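Local coordinates for protein kcn28 (Kitasatospora, PDB 6J31) that is of unassigned function but adopts a GT-B fold of two Rossmann-like domains, the second belonging to the erythromycin biosynthesis protein CIII-like family, at residues 6-11 with 34-39; 104-109 with 122-127; 112-117 with 176-181; 183-188 with 203-208. All coordinates share one frame; numbering follows the deposited sequence.

Overall arrangement
Interactions 1, 2 and 4 join neighbouring strands of one parallel seven-stranded sheet: strand 6-10 of interaction 1 bonds to strand 103-107 of interaction 2, and strand 124-128 of interaction 2 to strand 185-187 of interaction 4. Interaction 3 lies beside the sheet, joining helix 112-120, the crossover of interaction 2, to the short helix 177-180. Interactions 1, 2 and 3 are buried; interaction 4 is buried at its middle, but its Glu183 end is exposed. Chemistry follows place: a histidine-arginine stack in interaction 1, water bridges and ligand contacts in interaction 2, aliphatic and phenyl packing in interaction 4, and weak arginine-carbonyl bonds in interaction 3.

Interaction 1 of 4, residues 6-11 with 34-39; sequences HIAMVS and RVTYAN
Thr36 OG1 has two hydrogen-bond partners: His6 NE2 at 2.7 Å, nearly straight at 165°, and Tyr96 OH of helix 74-96. The two strands, 6-10 and 34-39, are the parallel pair of a beta-alpha-beta unit whose crossover is helix 22-30, the opening unit of this Rossmann-like domain. Thr36 OG1 sits between its backbone N and carbonyl carbon (chi1 57°), and it meets the imidazole at the edge, in the ring plane. Over one face of the same ring lies the guanidinium of Arg34, an offset stack with centres 4.1 Å apart and planes 26° from parallel. Arg34 NH1 does the touching, 3.5 Å from His6 ND1, without a hydrogen bond. Farther out, Arg34 NH2 forms a salt bridge with Asp99, so the arginine is held at its tip as well as on its face. Five backbone hydrogen bonds run between the strands, the first from Ile7 N and the last from Ser11 N; that from Met9 N to Thr36 O is 2.7 Å long. On the other face of the sheet Met9 and Tyr37 lie side by side. Met9 CG stands over the centre of the Tyr37 ring, 3.7 Å from its centroid, a CH-pi contact; the bend at chi2 leaves SD obliquely off the ring, a looser Met-aromatic contact. The phenol oxygen is buried here with no polar partner in the model, and Ser11 CB comes up to the ring's edge, 3.4 Å from Tyr37 OH.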
loop_
_atom_site.group_PDB
_atom_site.type_symbol
_atom_site.label_atom_id
_atom_site.label_comp_id
_atom_site.label_asym_id
_atom_site.label_seq_id
_atom_site.Cartn_x
_atom_site.Cartn_y
_atom_site.Cartn_z
ATOM N N HIS A 6 -9.282 14.371 20.859
ATOM C CA HIS A 6 -9.422 14.633 19.435
ATOM C C HIS A 6 -8.207 14.071 18.705
ATOM O O HIS A 6 -7.074 14.501 18.951
ATOM C CB HIS A 6 -9.576 16.135 19.185
ATOM C CG HIS A 6 -9.630 16.511 17.738
ATOM N ND1 HIS A 6 -9.425 17.802 17.301
ATOM C CD2 HIS A 6 -9.856 15.769 16.628
ATOM C CE1 HIS A 6 -9.524 17.840 15.984
ATOM N NE2 HIS A 6 -9.781 16.618 15.551
ATOM N N ILE A 7 -8.450 13.104 17.821
ATOM C CA ILE A 7 -7.422 12.496 16.983
ATOM C C ILE A 7 -7.639 12.972 15.554
ATOM O O ILE A 7 -8.743 12.838 15.015
ATOM C CB ILE A 7 -7.472 10.961 17.049
ATOM C CG1 ILE A 7 -7.154 10.462 18.459
ATOM C CG2 ILE A 7 -6.525 10.348 16.029
ATOM C CD1 ILE A 7 -7.445 8.999 18.656
ATOM N N ALA A 8 -6.594 13.518 14.938
ATOM C CA ALA A 8 -6.662 14.006 13.566
ATOM C C ALA A 8 -5.839 13.101 12.662
ATOM O O ALA A 8 -4.618 12.994 12.825
ATOM C CB ALA A 8 -6.166 15.448 13.458
ATOM N N MET A 9 -6.508 12.472 11.705
ATOM C CA MET A 9 -5.876 11.659 10.679
ATOM C C MET A 9 -5.764 12.481 9.402
ATOM O O MET A 9 -6.682 13.233 9.057
ATOM C CB MET A 9 -6.690 10.385 10.431
ATOM C CG MET A 9 -6.203 9.520 9.278
ATOM S SD MET A 9 -4.558 8.839 9.528
ATOM C CE MET A 9 -4.293 8.014 7.960
ATOM N N VAL A 10 -4.614 12.389 8.736
ATOM C CA VAL A 10 -4.372 13.084 7.475
ATOM C C VAL A 10 -3.807 12.082 6.479
ATOM O O VAL A 10 -2.882 11.331 6.804
ATOM C CB VAL A 10 -3.404 14.276 7.641
ATOM C CG1 VAL A 10 -3.353 15.106 6.362
ATOM C CG2 VAL A 10 -3.792 15.145 8.839
ATOM N N SER A 11 -4.357 12.069 5.271
ATOM C CA SER A 11 -3.835 11.210 4.220
ATOM C C SER A 11 -4.026 11.909 2.882
ATOM O O SER A 11 -4.341 13.100 2.821
ATOM C CB SER A 11 -4.485 9.823 4.231
ATOM O OG SER A 11 -3.776 8.949 3.365
ATOM N N ARG A 34 -13.079 11.465 19.332
ATOM C CA ARG A 34 -13.438 12.339 18.223
ATOM C C ARG A 34 -12.304 12.288 17.209
ATOM O O ARG A 34 -11.192 12.749 17.487
ATOM C CB ARG A 34 -13.687 13.770 18.688
ATOM C CG ARG A 34 -14.003 14.681 17.519
ATOM C CD ARG A 34 -13.850 16.147 17.856
ATOM N NE ARG A 34 -14.085 16.977 16.680
ATOM C CZ ARG A 34 -13.564 18.184 16.512
ATOM N NH1 ARG A 34 -12.801 18.711 17.461
ATOM N NH2 ARG A 34 -13.819 18.871 15.410
ATOM N N VAL A 35 -12.581 11.724 16.038
ATOM C CA VAL A 35 -11.588 11.548 14.989
ATOM C C VAL A 35 -11.975 12.427 13.809
ATOM O O VAL A 35 -13.093 12.326 13.287
ATOM C CB VAL A 35 -11.463 10.077 14.563
ATOM C CG1 VAL A 35 -10.345 9.918 13.542
ATOM C CG2 VAL A 35 -11.210 9.204 15.773
ATOM N N THR A 36 -11.068 13.310 13.410
ATOM C CA THR A 36 -11.213 14.063 12.174
ATOM C C THR A 36 -10.239 13.494 11.153
ATOM O O THR A 36 -9.148 13.036 11.509
ATOM C CB THR A 36 -10.962 15.562 12.379
ATOM O OG1 THR A 36 -9.663 15.775 12.945
ATOM C CG2 THR A 36 -12.026 16.145 13.311
ATOM N N TYR A 37 -10.653 13.485 9.890
ATOM C CA TYR A 37 -9.876 12.874 8.817
ATOM C C TYR A 37 -9.759 13.884 7.683
ATOM O O TYR A 37 -10.744 14.165 6.992
ATOM C CB TYR A 37 -10.534 11.571 8.355
ATOM C CG TYR A 37 -9.672 10.673 7.498
ATOM C CD1 TYR A 37 -8.599 11.175 6.767
ATOM C CD2 TYR A 37 -9.925 9.311 7.430
ATOM C CE1 TYR A 37 -7.818 10.347 5.987
ATOM C CE2 TYR A 37 -9.148 8.477 6.653
ATOM C CZ TYR A 37 -8.097 9.000 5.937
ATOM O OH TYR A 37 -7.319 8.167 5.165
ATOM N N ALA A 38 -8.556 14.415 7.489
ATOM C CA ALA A 38 -8.291 15.385 6.437
ATOM C C ALA A 38 -7.852 14.655 5.177
ATOM O O ALA A 38 -6.875 13.899 5.198
ATOM C CB ALA A 38 -7.224 16.386 6.877
ATOM N N ASN A 39 -8.580 14.874 4.085
ATOM C CA ASN A 39 -8.223 14.276 2.809
ATOM C C ASN A 39 -8.962 15.017 1.702
ATOM O O ASN A 39 -9.862 15.820 1.959
ATOM C CB ASN A 39 -8.538 12.780 2.789
ATOM C CG ASN A 39 -7.576 12.002 1.921
ATOM O OD1 ASN A 39 -7.081 12.510 0.912
ATOM N ND2 ASN A 39 -7.274 10.775 2.328
#

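Interaction 2 of 4, residues 104-109 with 122-127; sequences FLYDVL and IPSIQI. With BG9 ((2E,2'E)-3,3'-(1,2-phenylene)di(prop-2-enoic acid)), chain I.
Strands 104-107 and 124-127 run parallel at an angle of 26°, with axes 4.5 Å apart at closest approach and the backbone of Phe104 paired with that of Ser124. Helix 112-120 links them as the crossover of a beta-alpha-beta unit in the middle of the Rossmann-like sheet. Four backbone bonds lace them; the one from Ile127 N to Tyr106 O is 2.7 Å long and meets the oxygen from above the carbonyl plane. Tyr106 CG sits between the backbone N and the carbonyl carbon (chi1 64°), and the ring lies over the backbone of Gln126. One of its faces receives Gln126 CA, 3.9 Å from the centroid and offset toward the rim, a CH-pi contact, while Gln126 CB touches CZ. A water in the ring plane joins Tyr106 OH to Ser124 OG. Gln126 runs on beyond the ring, and its OE1 is hydrogen-bonded to Ser185 OG of the next strand. On the opposite face Leu105 and Ile125 lie side by side, Leu105 CD2 being 3.8 Å from Ile125 CB, and both pack on Ile390 of helix 382-391. After Tyr106 the chain turns into the ligand pocket. Asp107 OD2 accepts from Leu109 N at 2.9 Å, an Asx turn, while OD1 is bonded to His17 ND1 and to a water that also donates to Ile127 O. The turn places Val108 and Leu109 against (2E,2'E)-3,3'-(1,2-phenylene)di(prop-2-enoic acid): Val108 CG1 lies 3.9 Å from its C1, and Leu109 CD2 is 3.9 Å from its C7.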
loop_
_atom_site.group_PDB
_atom_site.type_symbol
_atom_site.label_atom_id
_atom_site.label_comp_id
_atom_site.label_asym_id
_atom_site.label_seq_id
_atom_site.Cartn_x
_atom_site.Cartn_y
_atom_site.Cartn_z
ATOM N N PHE A 104 -1.684 14.084 15.887
ATOM C CA PHE A 104 -1.793 14.034 14.436
ATOM C C PHE A 104 -1.343 12.660 13.955
ATOM O O PHE A 104 -0.202 12.259 14.201
ATOM C CB PHE A 104 -0.932 15.114 13.779
ATOM C CG PHE A 104 -1.638 16.413 13.563
ATOM C CD1 PHE A 104 -2.623 16.526 12.595
ATOM C CD2 PHE A 104 -1.304 17.531 14.310
ATOM C CE1 PHE A 104 -3.273 17.726 12.384
ATOM C CE2 PHE A 104 -1.950 18.739 14.100
ATOM C CZ PHE A 104 -2.936 18.832 13.138
ATOM N N LEU A 105 -2.237 11.945 13.281
ATOM C CA LEU A 105 -1.892 10.732 12.550
ATOM C C LEU A 105 -1.789 11.100 11.078
ATOM O O LEU A 105 -2.661 11.801 10.557
ATOM C CB LEU A 105 -2.950 9.642 12.731
ATOM C CG LEU A 105 -3.371 9.210 14.135
ATOM C CD1 LEU A 105 -4.324 8.013 14.044
ATOM C CD2 LEU A 105 -2.173 8.908 15.026
ATOM N N TYR A 106 -0.733 10.646 10.409
ATOM C CA TYR A 106 -0.562 11.029 9.016
ATOM C C TYR A 106 0.042 9.904 8.188
ATOM O O TYR A 106 1.004 9.254 8.603
ATOM C CB TYR A 106 0.304 12.294 8.900
ATOM C CG TYR A 106 1.731 12.127 9.375
ATOM C CD1 TYR A 106 2.051 12.177 10.727
ATOM C CD2 TYR A 106 2.764 11.942 8.463
ATOM C CE1 TYR A 106 3.361 12.030 11.155
ATOM C CE2 TYR A 106 4.065 11.795 8.881
ATOM C CZ TYR A 106 4.360 11.835 10.224
ATOM O OH TYR A 106 5.664 11.688 10.621
ATOM N N ASP A 107 -0.510 9.716 6.996
ATOM C CA ASP A 107 0.075 8.832 6.005
ATOM C C ASP A 107 1.453 9.354 5.594
ATOM O O ASP A 107 1.788 10.519 5.816
ATOM C CB ASP A 107 -0.855 8.743 4.795
ATOM C CG ASP A 107 -0.248 7.980 3.648
ATOM O OD1 ASP A 107 -0.261 6.734 3.688
ATOM O OD2 ASP A 107 0.288 8.635 2.733
ATOM N N VAL A 108 2.254 8.470 4.983
ATOM C CA VAL A 108 3.624 8.817 4.597
ATOM C C VAL A 108 3.648 10.062 3.718
ATOM O O VAL A 108 4.544 10.906 3.839
ATOM C CB VAL A 108 4.297 7.630 3.878
ATOM C CG1 VAL A 108 5.760 7.940 3.569
ATOM C CG2 VAL A 108 4.200 6.385 4.706
ATOM N N LEU A 109 2.670 10.199 2.825
ATOM C CA LEU A 109 2.620 11.337 1.915
ATOM C C LEU A 109 1.938 12.552 2.527
ATOM O O LEU A 109 1.874 13.599 1.878
ATOM C CB LEU A 109 1.907 10.939 0.614
ATOM C CG LEU A 109 2.562 9.836 -0.229
ATOM C CD1 LEU A 109 1.801 9.597 -1.519
ATOM C CD2 LEU A 109 4.000 10.178 -0.538
ATOM N N ILE A 122 2.390 19.417 19.183
ATOM C CA ILE A 122 1.448 18.308 19.283
ATOM C C ILE A 122 2.187 17.056 18.824
ATOM O O ILE A 122 2.944 17.118 17.844
ATOM C CB ILE A 122 0.186 18.581 18.444
ATOM C CG1 ILE A 122 -0.463 19.894 18.880
ATOM C CG2 ILE A 122 -0.835 17.464 18.580
ATOM C CD1 ILE A 122 -1.662 20.289 18.052
ATOM N N PRO A 123 2.034 15.922 19.506
ATOM C CA PRO A 123 2.674 14.686 19.034
ATOM C C PRO A 123 2.058 14.206 17.726
ATOM O O PRO A 123 0.874 14.420 17.453
ATOM C CB PRO A 123 2.427 13.687 20.173
ATOM C CG PRO A 123 1.315 14.266 20.984
ATOM C CD PRO A 123 1.357 15.754 20.802
ATOM N N SER A 124 2.897 13.573 16.901
ATOM C CA SER A 124 2.502 13.034 15.609
ATOM C C SER A 124 2.969 11.587 15.470
ATOM O O SER A 124 3.996 11.190 16.028
ATOM C CB SER A 124 3.072 13.876 14.459
ATOM O OG SER A 124 4.482 13.744 14.374
ATOM N N ILE A 125 2.182 10.795 14.741
ATOM C CA ILE A 125 2.487 9.392 14.466
ATOM C C ILE A 125 2.296 9.140 12.979
ATOM O O ILE A 125 1.204 9.368 12.446
ATOM C CB ILE A 125 1.603 8.430 15.279
ATOM C CG1 ILE A 125 1.693 8.733 16.772
ATOM C CG2 ILE A 125 1.987 6.982 14.983
ATOM C CD1 ILE A 125 0.645 8.029 17.583
ATOM N N GLN A 126 3.335 8.644 12.318
ATOM C CA GLN A 126 3.215 8.277 10.917
ATOM C C GLN A 126 2.488 6.944 10.778
ATOM O O GLN A 126 2.692 6.022 11.575
ATOM C CB GLN A 126 4.594 8.182 10.270
ATOM C CG GLN A 126 4.567 7.818 8.798
ATOM C CD GLN A 126 5.891 7.242 8.331
ATOM O OE1 GLN A 126 6.275 6.143 8.735
ATOM N NE2 GLN A 126 6.607 7.992 7.503
ATOM N N ILE A 127 1.621 6.855 9.773
ATOM C CA ILE A 127 0.943 5.617 9.405
ATOM C C ILE A 127 1.479 5.215 8.037
ATOM O O ILE A 127 1.134 5.832 7.023
ATOM C CB ILE A 127 -0.583 5.781 9.380
ATOM C CG1 ILE A 127 -1.072 6.480 10.650
ATOM C CG2 ILE A 127 -1.270 4.423 9.235
ATOM C CD1 ILE A 127 -0.976 5.629 11.905
HETATM C C1 BG9 I . 6.740 5.341 0.871
HETATM C C2 BG9 I . 7.424 6.003 -0.149
HETATM C C3 BG9 I . 6.730 6.494 -1.254
HETATM C C4 BG9 I . 5.338 6.340 -1.331
HETATM C C5 BG9 I . 4.656 5.681 -0.308
HETATM C C6 BG9 I . 5.356 5.182 0.792
HETATM C C7 BG9 I . 4.539 6.884 -2.536
HETATM C C8 BG9 I . 4.272 6.111 -3.592
HETATM C C9 BG9 I . 3.469 6.683 -4.776
HETATM C C10 BG9 I . 7.520 7.223 -2.359
HETATM C C11 BG9 I . 8.833 6.992 -2.461
HETATM C C12 BG9 I . 9.657 7.712 -3.543
HETATM O O2 BG9 I . 10.662 8.261 -3.237
HETATM O O3 BG9 I . 4.363 7.267 -5.694
HETATM O O HOH W 1 6.273 11.801 13.404
HETATM O O HOH W 2 -1.505 5.153 5.311
#

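Interaction 3 of 4, residues 112-117 with 176-181; sequences PARVLA and GDLVNL
Arg114 reaches Leu178 and then the carbonyls beyond it with an extended chain. Its CB points toward the 176-181 segment, and CG, anti to the backbone N (chi1 177°), is already 4.0 Å from Leu178 CD2. CD lies closest to that methyl, at 3.5 Å, and NE lies farther from it, at 4.2 Å, as the two chains slide past each other in opposite directions. At the tip NH1 is shared between two backbone oxygens: Asp177 O, met near the guanidinium plane at 3.3 Å, and Leu181 O, approached obliquely at 3.1 Å. Both bonds are weak, with angles at the hydrogen near 130°. Leu178 CA also lies close to NH1, so the guanidinium is tucked against the backbone of the 176-181 segment. The contact stands on the side of the Rossmann-like sheet that carries helix 112-120, the crossover from strand 103-107 to strand 124-128. The short helix 177-180 approaches it shortly before the chain enters strand 185-187. Asp177 O has a second donor in its own turn, Leu181 N at 2.6 Å. The arginine chain is flanked by Tyr106 and Ser124 of the sheet and by Ile173. Asp177 turns its carboxylate away, to a salt bridge with Arg138, and Asn180 ND2 is hydrogen-bonded to the backbone of a bound peptide. The next residue of helix 112-120, Val115, touches with its CG2 the methyl that Arg114 brushes, Leu178 CD2, at 3.9 Å, the two side chains crossing at about a right angle.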
loop_
_atom_site.group_PDB
_atom_site.type_symbol
_atom_site.label_atom_id
_atom_site.label_comp_id
_atom_site.label_asym_id
_atom_site.label_seq_id
_atom_site.Cartn_x
_atom_site.Cartn_y
_atom_site.Cartn_z
ATOM N N PRO A 112 3.268 16.947 5.702
ATOM C CA PRO A 112 3.017 18.324 6.165
ATOM C C PRO A 112 2.261 18.379 7.479
ATOM O O PRO A 112 2.404 19.360 8.220
ATOM C CB PRO A 112 2.208 18.944 5.018
ATOM C CG PRO A 112 2.727 18.262 3.824
ATOM C CD PRO A 112 2.940 16.828 4.263
ATOM N N ALA A 113 1.485 17.344 7.808
ATOM C CA ALA A 113 0.846 17.297 9.116
ATOM C C ALA A 113 1.874 17.253 10.237
ATOM O O ALA A 113 1.641 17.819 11.310
ATOM C CB ALA A 113 -0.095 16.093 9.200
ATOM N N ARG A 114 3.018 16.597 10.015
ATOM C CA ARG A 114 4.064 16.605 11.033
ATOM C C ARG A 114 4.647 18.002 11.216
ATOM O O ARG A 114 4.901 18.429 12.349
ATOM C CB ARG A 114 5.174 15.623 10.673
ATOM C CG ARG A 114 6.333 15.644 11.649
ATOM C CD ARG A 114 7.486 14.777 11.171
ATOM N NE ARG A 114 8.558 14.723 12.159
ATOM C CZ ARG A 114 9.741 14.148 11.963
ATOM N NH1 ARG A 114 10.034 13.583 10.800
ATOM N NH2 ARG A 114 10.637 14.147 12.938
ATOM N N VAL A 115 4.844 18.733 10.114
ATOM C CA VAL A 115 5.323 20.109 10.216
ATOM C C VAL A 115 4.359 20.926 11.056
ATOM O O VAL A 115 4.764 21.693 11.937
ATOM C CB VAL A 115 5.504 20.721 8.814
ATOM C CG1 VAL A 115 5.888 22.197 8.916
ATOM C CG2 VAL A 115 6.534 19.939 8.008
ATOM N N LEU A 116 3.060 20.739 10.816
ATOM C CA LEU A 116 2.045 21.423 11.601
ATOM C C LEU A 116 2.124 21.000 13.063
ATOM O O LEU A 116 2.054 21.839 13.971
ATOM C CB LEU A 116 0.671 21.109 11.010
ATOM C CG LEU A 116 -0.459 22.134 11.077
ATOM C CD1 LEU A 116 -1.821 21.474 11.235
ATOM C CD2 LEU A 116 -0.209 23.196 12.131
ATOM N N ALA A 117 2.314 19.700 13.307
ATOM C CA ALA A 117 2.410 19.205 14.675
ATOM C C ALA A 117 3.625 19.785 15.384
ATOM O O ALA A 117 3.570 20.088 16.581
ATOM C CB ALA A 117 2.455 17.678 14.677
ATOM N N GLY A 176 14.980 14.877 4.174
ATOM C CA GLY A 176 14.834 13.430 4.200
ATOM C C GLY A 176 14.315 12.912 5.529
ATOM O O GLY A 176 13.471 12.012 5.566
ATOM N N ASP A 177 14.839 13.444 6.635
ATOM C CA ASP A 177 14.433 12.980 7.959
ATOM C C ASP A 177 12.955 13.260 8.203
ATOM O O ASP A 177 12.193 12.362 8.578
ATOM C CB ASP A 177 15.307 13.634 9.024
ATOM C CG ASP A 177 16.691 13.031 9.079
ATOM O OD1 ASP A 177 16.977 12.115 8.273
ATOM O OD2 ASP A 177 17.494 13.472 9.926
ATOM N N LEU A 178 12.540 14.510 8.036
ATOM C CA LEU A 178 11.134 14.787 7.796
ATOM C C LEU A 178 10.728 13.976 6.576
ATOM O O LEU A 178 11.445 13.983 5.577
ATOM C CB LEU A 178 10.944 16.289 7.558
ATOM C CG LEU A 178 9.608 17.029 7.389
ATOM C CD1 LEU A 178 9.020 16.825 6.017
ATOM C CD2 LEU A 178 8.596 16.677 8.455
ATOM N N VAL A 179 9.629 13.224 6.691
ATOM C CA VAL A 179 9.099 12.282 5.690
ATOM C C VAL A 179 9.506 10.851 6.027
ATOM O O VAL A 179 8.644 9.998 6.262
ATOM C CB VAL A 179 9.509 12.583 4.228
ATOM C CG1 VAL A 179 9.062 11.444 3.307
ATOM C CG2 VAL A 179 8.954 13.908 3.741
ATOM N N ASN A 180 10.811 10.559 6.023
ATOM C CA ASN A 180 11.278 9.179 6.121
ATOM C C ASN A 180 11.917 8.817 7.459
ATOM O O ASN A 180 12.259 7.647 7.664
ATOM C CB ASN A 180 12.245 8.858 4.975
ATOM C CG ASN A 180 11.527 8.684 3.648
ATOM O OD1 ASN A 180 10.374 8.256 3.612
ATOM N ND2 ASN A 180 12.209 8.993 2.553
ATOM N N LEU A 181 12.064 9.766 8.382
ATOM C CA LEU A 181 12.482 9.483 9.757
ATOM C C LEU A 181 11.462 10.089 10.718
ATOM O O LEU A 181 11.758 11.049 11.438
ATOM C CB LEU A 181 13.882 10.035 10.028
ATOM C CG LEU A 181 14.521 9.665 11.368
ATOM C CD1 LEU A 181 15.008 8.227 11.344
ATOM C CD2 LEU A 181 15.643 10.637 11.743
#

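Interaction 4 of 4, residues 183-188 with 203-208; sequences ERSLVL and KRFTFI
Val187 lies between the rings of Phe205 and Phe207: CG2 meets the first, CB and CG1 the second. The pair belongs to the last two strands of the parallel Rossmann-like sheet, 185-187 and 205-207, the latter outermost within the chain, and a loop without helix links them. Val187 CG2 nudges the edge of the Phe205 ring, 3.9 Å from CD1, close to the ring plane. On its other flank CB and CG1 lie alongside Phe207, CB being 3.9 Å from CD1, and the two side chains point the same way. Ser185, on the same face, brings its CB to 3.4 Å from Phe205 CD1, so the ring is bounded by serine and valine together. The hydroxyl of Ser185 itself is turned to Gln126 of the preceding strand, its OG anti to the backbone N (chi1 174°). The other face is mostly aliphatic: Leu186 and Thr206 touch helix 382-391. There Leu186 CD2 drops into the notch between Thr206 CB and the Ile208 side chain, 3.9 Å from Ile208 CG1. Ile208 is in turn flanked by Leu188, whose CD2 touches its CB at 3.9 Å, the two lying side by side. Four backbone bonds run under this packing: the first, Ser185 N to Arg204 O, is bent (137°); the last, Ile208 N to Val187 O, is almost straight (174°). At the exposed end Arg204 NH1 is hydrogen-bonded to Pro182 O, and Arg204 CG rests 3.7 Å from Glu183 O.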
loop_
_atom_site.group_PDB
_atom_site.type_symbol
_atom_site.label_atom_id
_atom_site.label_comp_id
_atom_site.label_asym_id
_atom_site.label_seq_id
_atom_site.Cartn_x
_atom_site.Cartn_y
_atom_site.Cartn_z
ATOM N N GLU A 183 8.931 10.774 13.940
ATOM C CA GLU A 183 9.102 10.654 15.386
ATOM C C GLU A 183 8.585 9.312 15.887
ATOM O O GLU A 183 9.236 8.639 16.693
ATOM C CB GLU A 183 8.380 11.796 16.098
ATOM C CG GLU A 183 8.568 11.809 17.608
ATOM C CD GLU A 183 9.811 12.563 18.050
ATOM O OE1 GLU A 183 10.014 13.697 17.570
ATOM O OE2 GLU A 183 10.573 12.034 18.889
ATOM N N ARG A 184 7.403 8.919 15.431
ATOM C CA ARG A 184 6.813 7.627 15.735
ATOM C C ARG A 184 6.133 7.132 14.472
ATOM O O ARG A 184 5.583 7.928 13.707
ATOM C CB ARG A 184 5.800 7.714 16.886
ATOM C CG ARG A 184 6.428 7.973 18.238
ATOM C CD ARG A 184 5.404 8.398 19.280
ATOM N NE ARG A 184 6.054 8.888 20.493
ATOM C CZ ARG A 184 6.624 8.100 21.401
ATOM N NH1 ARG A 184 6.624 6.783 21.232
ATOM N NH2 ARG A 184 7.198 8.626 22.477
ATOM N N SER A 185 6.170 5.825 14.247
ATOM C CA SER A 185 5.588 5.300 13.024
ATOM C C SER A 185 4.939 3.955 13.282
ATOM O O SER A 185 5.521 3.091 13.944
ATOM C CB SER A 185 6.645 5.172 11.927
ATOM O OG SER A 185 6.106 4.528 10.789
ATOM N N LEU A 186 3.733 3.789 12.753
ATOM C CA LEU A 186 3.051 2.503 12.729
ATOM C C LEU A 186 3.184 1.970 11.311
ATOM O O LEU A 186 2.614 2.537 10.373
ATOM C CB LEU A 186 1.586 2.640 13.140
ATOM C CG LEU A 186 1.322 3.142 14.560
ATOM C CD1 LEU A 186 -0.168 3.246 14.815
ATOM C CD2 LEU A 186 1.981 2.234 15.579
ATOM N N VAL A 187 3.968 0.909 11.150
ATOM C CA VAL A 187 4.222 0.320 9.842
ATOM C C VAL A 187 3.211 -0.803 9.657
ATOM O O VAL A 187 3.265 -1.823 10.349
ATOM C CB VAL A 187 5.663 -0.190 9.722
ATOM C CG1 VAL A 187 5.981 -0.569 8.284
ATOM C CG2 VAL A 187 6.640 0.857 10.232
ATOM N N LEU A 188 2.300 -0.630 8.706
ATOM C CA LEU A 188 1.163 -1.532 8.554
ATOM C C LEU A 188 1.517 -2.760 7.727
ATOM O O LEU A 188 0.730 -3.204 6.890
ATOM C CB LEU A 188 0.010 -0.758 7.926
ATOM C CG LEU A 188 -0.612 0.317 8.827
ATOM C CD1 LEU A 188 -2.023 0.693 8.383
ATOM C CD2 LEU A 188 -0.589 -0.105 10.293
ATOM N N LYS A 203 12.412 1.182 18.257
ATOM C CA LYS A 203 12.041 2.230 19.199
ATOM C C LYS A 203 11.205 3.293 18.509
ATOM O O LYS A 203 10.350 3.923 19.137
ATOM C CB LYS A 203 13.299 2.862 19.784
ATOM C CG LYS A 203 13.994 2.052 20.859
ATOM C CD LYS A 203 15.124 2.869 21.444
ATOM C CE LYS A 203 16.087 3.260 20.333
ATOM N NZ LYS A 203 17.122 4.226 20.789
ATOM N N ARG A 204 11.445 3.492 17.217
ATOM C CA ARG A 204 10.789 4.489 16.387
ATOM C C ARG A 204 9.689 3.911 15.505
ATOM O O ARG A 204 8.614 4.508 15.399
ATOM C CB ARG A 204 11.842 5.186 15.518
ATOM C CG ARG A 204 11.329 6.330 14.689
ATOM C CD ARG A 204 12.436 6.876 13.798
ATOM N NE ARG A 204 13.566 7.373 14.575
ATOM C CZ ARG A 204 13.663 8.614 15.035
ATOM N NH1 ARG A 204 12.693 9.487 14.806
ATOM N NH2 ARG A 204 14.729 8.982 15.731
ATOM N N PHE A 205 9.931 2.768 14.866
ATOM C CA PHE A 205 8.978 2.131 13.965
ATOM C C PHE A 205 8.399 0.894 14.641
ATOM O O PHE A 205 9.142 0.097 15.218
ATOM C CB PHE A 205 9.647 1.724 12.645
ATOM C CG PHE A 205 10.218 2.875 11.848
ATOM C CD1 PHE A 205 9.449 3.525 10.895
ATOM C CD2 PHE A 205 11.531 3.277 12.024
ATOM C CE1 PHE A 205 9.969 4.572 10.153
ATOM C CE2 PHE A 205 12.063 4.322 11.284
ATOM C CZ PHE A 205 11.282 4.971 10.347
ATOM N N THR A 206 7.080 0.731 14.575
ATOM C CA THR A 206 6.415 -0.461 15.091
ATOM C C THR A 206 5.780 -1.218 13.935
ATOM O O THR A 206 4.958 -0.660 13.204
ATOM C CB THR A 206 5.356 -0.109 16.136
ATOM O OG1 THR A 206 5.979 0.500 17.270
ATOM C CG2 THR A 206 4.622 -1.365 16.589
ATOM N N PHE A 207 6.148 -2.489 13.785
ATOM C CA PHE A 207 5.555 -3.336 12.754
ATOM C C PHE A 207 4.212 -3.842 13.261
ATOM O O PHE A 207 4.150 -4.639 14.202
ATOM C CB PHE A 207 6.491 -4.483 12.390
ATOM C CG PHE A 207 7.762 -4.029 11.731
ATOM C CD1 PHE A 207 7.732 -3.468 10.464
ATOM C CD2 PHE A 207 8.984 -4.163 12.371
ATOM C CE1 PHE A 207 8.891 -3.043 9.852
ATOM C CE2 PHE A 207 10.152 -3.743 11.762
ATOM C CZ PHE A 207 10.107 -3.183 10.500
ATOM N N ILE A 208 3.134 -3.362 12.649
ATOM C CA ILE A 208 1.788 -3.633 13.136
ATOM C C ILE A 208 1.169 -4.786 12.358
ATOM O O ILE A 208 0.352 -5.545 12.892
ATOM C CB ILE A 208 0.921 -2.360 13.046
ATOM C CG1 ILE A 208 1.429 -1.314 14.035
ATOM C CG2 ILE A 208 -0.550 -2.659 13.308
ATOM C CD1 ILE A 208 1.152 -1.661 15.482
#